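Local coordinates for protein proabylysin (Pyrococcus abyssi, PDB 4JIU) that is the zymogen of a probable zinc-dependent peptidase of the minigluzincin type, in which the protein's own C-terminus binds the metal, at residues Leu58-Ala63 / Ser74-Glu79. The protein carries 1 engineered substitution. Residues are numbered along the deposited sequence; the frame is centred on the assembly and turned at random. Where two conformers were deposited one is given.
Sequences LIHELA and SSFWRE. With ZN (zinc ion), chain B.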
ATOM      1  N   LEU A  58       1.397  -0.237   2.133  1.00  9.35           N
ATOM      2  CA  LEU A  58       0.472  -1.278   2.539  1.00  9.23           C
ATOM      3  C   LEU A  58      -0.952  -0.783   2.557  1.00  8.96           C
ATOM      4  O   LEU A  58      -1.873  -1.487   2.114  1.00 10.07           O
ATOM      5  CB  LEU A  58       0.893  -1.856   3.887  1.00 10.93           C
ATOM      6  CG  LEU A  58       2.181  -2.677   3.854  1.00 11.85           C
ATOM      7  CD1 LEU A  58       2.548  -3.110   5.268  1.00 16.53           C
ATOM      8  CD2 LEU A  58       2.107  -3.890   2.973  1.00 13.65           C
ATOM      9  N   ILE A  59      -1.202   0.402   3.128  1.00  9.13           N
ATOM     10  CA  ILE A  59      -2.532   0.978   3.175  1.00  8.89           C
ATOM     11  C   ILE A  59      -3.043   1.239   1.765  1.00  8.51           C
ATOM     12  O   ILE A  59      -4.234   0.938   1.504  1.00  9.51           O
ATOM     13  CB  ILE A  59      -2.546   2.230   4.051  1.00  9.36           C
ATOM     14  CG1 ILE A  59      -2.430   1.919   5.551  1.00 10.34           C
ATOM     15  CG2 ILE A  59      -3.766   3.104   3.754  1.00 10.08           C
ATOM     16  CD1 ILE A  59      -3.665   1.292   6.157  1.00 11.26           C
ATOM     17  N   HIS A  60      -2.223   1.792   0.898  1.00  9.10           N
ATOM     18  CA  HIS A  60      -2.616   2.064  -0.475  1.00  8.81           C
ATOM     19  C   HIS A  60      -3.037   0.791  -1.157  1.00  8.43           C
ATOM     20  O   HIS A  60      -4.082   0.718  -1.838  1.00  9.21           O
ATOM     21  CB  HIS A  60      -1.456   2.780  -1.172  1.00  9.40           C
ATOM     22  CG  HIS A  60      -1.760   3.135  -2.600  1.00  9.02           C
ATOM     23  ND1 HIS A  60      -1.931   4.439  -3.004  1.00 10.23           N
ATOM     24  CD2 HIS A  60      -1.904   2.442  -3.753  1.00  9.43           C
ATOM     25  CE1 HIS A  60      -2.177   4.504  -4.306  1.00 10.76           C
ATOM     26  NE2 HIS A  60      -2.195   3.259  -4.788  1.00 10.77           N
ATOM     27  N   GLU A  61      -2.195  -0.237  -1.045  1.00  8.71           N
ATOM     28  CA  GLU A  61      -2.518  -1.489  -1.731  1.00  8.84           C
ATOM     29  C   GLU A  61      -3.736  -2.211  -1.124  1.00  8.78           C
ATOM     30  O   GLU A  61      -4.587  -2.702  -1.833  1.00  9.27           O
ATOM     31  CB  GLU A  61      -1.301  -2.379  -1.818  1.00  9.29           C
ATOM     32  CG  GLU A  61      -0.147  -1.765  -2.593  1.00  9.98           C
ATOM     33  CD  GLU A  61      -0.488  -1.358  -4.004  1.00 11.63           C
ATOM     34  OE1 GLU A  61      -1.425  -1.826  -4.655  1.00 14.37           O
ATOM     35  OE2 GLU A  61       0.272  -0.477  -4.508  1.00 13.49           O
ATOM     36  N   LEU A  62      -3.848  -2.194   0.208  1.00  8.74           N
ATOM     37  CA  LEU A  62      -5.000  -2.752   0.868  0.59  9.55           C
ATOM     38  C   LEU A  62      -6.263  -1.981   0.463  1.00  9.52           C
ATOM     39  O   LEU A  62      -7.324  -2.601   0.320  1.00 10.77           O
ATOM     40  CB  LEU A  62      -4.916  -2.742   2.398  0.59  9.83           C
ATOM     41  CG  LEU A  62      -3.990  -3.783   2.997  0.59 10.37           C
ATOM     42  CD1 LEU A  62      -3.774  -3.504   4.465  0.59 16.30           C
ATOM     43  CD2 LEU A  62      -4.524  -5.200   2.811  0.59 11.90           C
ATOM     44  N   ALA A  63      -6.177  -0.668   0.280  1.00  9.55           N
ATOM     45  CA  ALA A  63      -7.299   0.122  -0.149  1.00  9.42           C
ATOM     46  C   ALA A  63      -7.787  -0.288  -1.520  1.00  9.34           C
ATOM     47  O   ALA A  63      -8.997  -0.317  -1.783  1.00 10.27           O
ATOM     48  CB  ALA A  63      -6.967   1.618  -0.097  1.00 10.21           C
ATOM     49  N   SER A  74     -13.005   8.042  -5.205  1.00 15.31           N
ATOM     50  CA  SER A  74     -13.216   8.652  -3.889  0.55 16.10           C
ATOM     51  C   SER A  74     -13.324   7.572  -2.810  1.00 14.20           C
ATOM     52  O   SER A  74     -12.880   7.760  -1.662  1.00 15.03           O
ATOM     53  CB  SER A  74     -14.465   9.519  -3.871  0.55 19.26           C
ATOM     54  OG  SER A  74     -14.428  10.527  -4.854  0.55 21.28           O
ATOM     55  N   SER A  75     -13.906   6.401  -3.147  1.00 15.29           N
ATOM     56  CA  SER A  75     -14.003   5.395  -2.075  0.55 15.84           C
ATOM     57  C   SER A  75     -12.640   4.792  -1.783  1.00 13.48           C
ATOM     58  O   SER A  75     -12.372   4.444  -0.626  1.00 15.49           O
ATOM     59  CB  SER A  75     -15.010   4.321  -2.490  0.55 17.86           C
ATOM     60  OG  SER A  75     -14.567   3.790  -3.729  0.55 26.91           O
ATOM     61  N   PHE A  76     -11.777   4.703  -2.785  1.00 12.37           N
ATOM     62  CA  PHE A  76     -10.389   4.310  -2.529  1.00 11.47           C
ATOM     63  C   PHE A  76      -9.731   5.241  -1.546  1.00 11.07           C
ATOM     64  O   PHE A  76      -9.119   4.861  -0.550  1.00 11.66           O
ATOM     65  CB  PHE A  76      -9.657   4.269  -3.902  1.00 11.21           C
ATOM     66  CG  PHE A  76      -8.168   4.101  -3.736  1.00 10.58           C
ATOM     67  CD1 PHE A  76      -7.619   2.810  -3.625  1.00 10.50           C
ATOM     68  CD2 PHE A  76      -7.323   5.193  -3.690  1.00 10.86           C
ATOM     69  CE1 PHE A  76      -6.274   2.649  -3.426  1.00 11.13           C
ATOM     70  CE2 PHE A  76      -5.979   5.025  -3.450  1.00 10.82           C
ATOM     71  CZ  PHE A  76      -5.471   3.775  -3.328  1.00 10.55           C
ATOM     72  N   TRP A  77      -9.797   6.554  -1.836  1.00 11.35           N
ATOM     73  CA  TRP A  77      -9.123   7.529  -1.013  1.00 12.15           C
ATOM     74  C   TRP A  77      -9.729   7.595   0.382  1.00 12.14           C
ATOM     75  O   TRP A  77      -9.042   7.852   1.340  1.00 12.23           O
ATOM     76  CB  TRP A  77      -9.060   8.924  -1.644  1.00 12.79           C
ATOM     77  CG  TRP A  77      -8.135   8.963  -2.795  1.00 12.38           C
ATOM     78  CD1 TRP A  77      -8.454   9.201  -4.095  1.00 12.64           C
ATOM     79  CD2 TRP A  77      -6.713   8.724  -2.805  1.00 12.41           C
ATOM     80  NE1 TRP A  77      -7.374   9.148  -4.932  1.00 13.34           N
ATOM     81  CE2 TRP A  77      -6.263   8.846  -4.145  1.00 13.05           C
ATOM     82  CE3 TRP A  77      -5.767   8.409  -1.835  1.00 12.92           C
ATOM     83  CZ2 TRP A  77      -4.920   8.681  -4.544  1.00 13.52           C
ATOM     84  CZ3 TRP A  77      -4.432   8.250  -2.214  1.00 13.80           C
ATOM     85  CH2 TRP A  77      -4.032   8.382  -3.547  1.00 14.82           C
ATOM     86  N   ARG A  78     -11.057   7.315   0.499  1.00 13.75           N
ATOM     87  CA  ARG A  78     -11.652   7.258   1.829  1.00 14.16           C
ATOM     88  C   ARG A  78     -10.987   6.200   2.722  1.00 13.04           C
ATOM     89  O   ARG A  78     -10.786   6.438   3.910  1.00 14.03           O
ATOM     90  CB  ARG A  78     -13.134   6.940   1.719  1.00 18.70           C
ATOM     91  CG  ARG A  78     -13.973   6.643   2.908  1.00 25.01           C
ATOM     92  CD  ARG A  78     -15.470   6.776   2.660  1.00 35.74           C
ATOM     93  NE  ARG A  78     -16.131   5.554   2.198  1.00 45.45           N
ATOM     94  CZ  ARG A  78     -16.761   5.303   1.061  1.00 43.76           C
ATOM     95  NH1 ARG A  78     -16.875   6.211   0.083  1.00 45.70           N
ATOM     96  NH2 ARG A  78     -17.312   4.109   0.821  1.00 55.74           N
ATOM     97  N   GLU A  79     -10.618   5.065   2.129  1.00 12.06           N
ATOM     98  CA  GLU A  79      -9.935   4.051   2.936  1.00 12.14           C
ATOM     99  C   GLU A  79      -8.561   4.571   3.357  1.00 10.94           C
ATOM    100  O   GLU A  79      -8.144   4.443   4.500  1.00 11.26           O
ATOM    101  CB  GLU A  79      -9.784   2.756   2.152  1.00 12.71           C
ATOM    102  CG  GLU A  79     -11.099   2.106   1.786  1.00 14.71           C
ATOM    103  CD  GLU A  79     -11.913   1.710   2.995  1.00 17.59           C
ATOM    104  OE1 GLU A  79     -11.383   1.538   4.118  1.00 17.72           O
ATOM    105  OE2 GLU A  79     -13.128   1.450   2.790  1.00 27.11           O
TER
HETATM  106 ZN    ZN B 201      -2.888   2.668  -6.548  0.96 10.19          ZN
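Phe-76 sets the tip of its ring over one face of the His-60 imidazole, with CZ 3.5 Å above the plane and over its centre. The two rings form a T-shaped (edge-to-face) pair, their planes at 71°, Phe-76 supplying the edge. CE1, next to the tip, lies 3.3 Å from His-60 O, which sits at the phenyl edge near the ring plane, where the C-H hydrogens give a carbonyl oxygen a mildly favourable neighbour. The same CE1 rests 3.6 Å from Ala-63 CB, about one helical turn further on; that methyl also meets Glu-79 CB at 3.8 Å. With so small a side chain at this point, the backbones come close, Ala-63 CA and Glu-79 CA being 5.6 Å apart. Phe-76 has CG anti to the backbone N (chi1 170°), which extends the phenyl across to His-60. Helix 51-67 bears the HExxH motif of zinc peptidases, and His-60, its first histidine, binds zinc through NE2 at 2.0 Å. His-64, His-72 and Val-105 O complete the site, the C-terminal residue thus reaching the metal in this zymogen. Helix 74-80, which follows just after His-72, backs the motif; the axes of 58-63 and 74-79 approach to 9.1 Å, with their N-to-C directions 140° apart. Phe-76 also meets the rings of His-64 and His-72, so one phenyl group packs against all three zinc-binding imidazoles. A hydrogen bond links His-60 ND1 and Tyr-56 OH and, with the zinc bond at NE2, holds the imidazole's rotation. On helix 74-80, Phe-76 CD2 lies over one face of the Trp-77 indole, while the bent Glu-79 side chain leads its carboxylate away to salt bridges with Lys-66 and Lys-82.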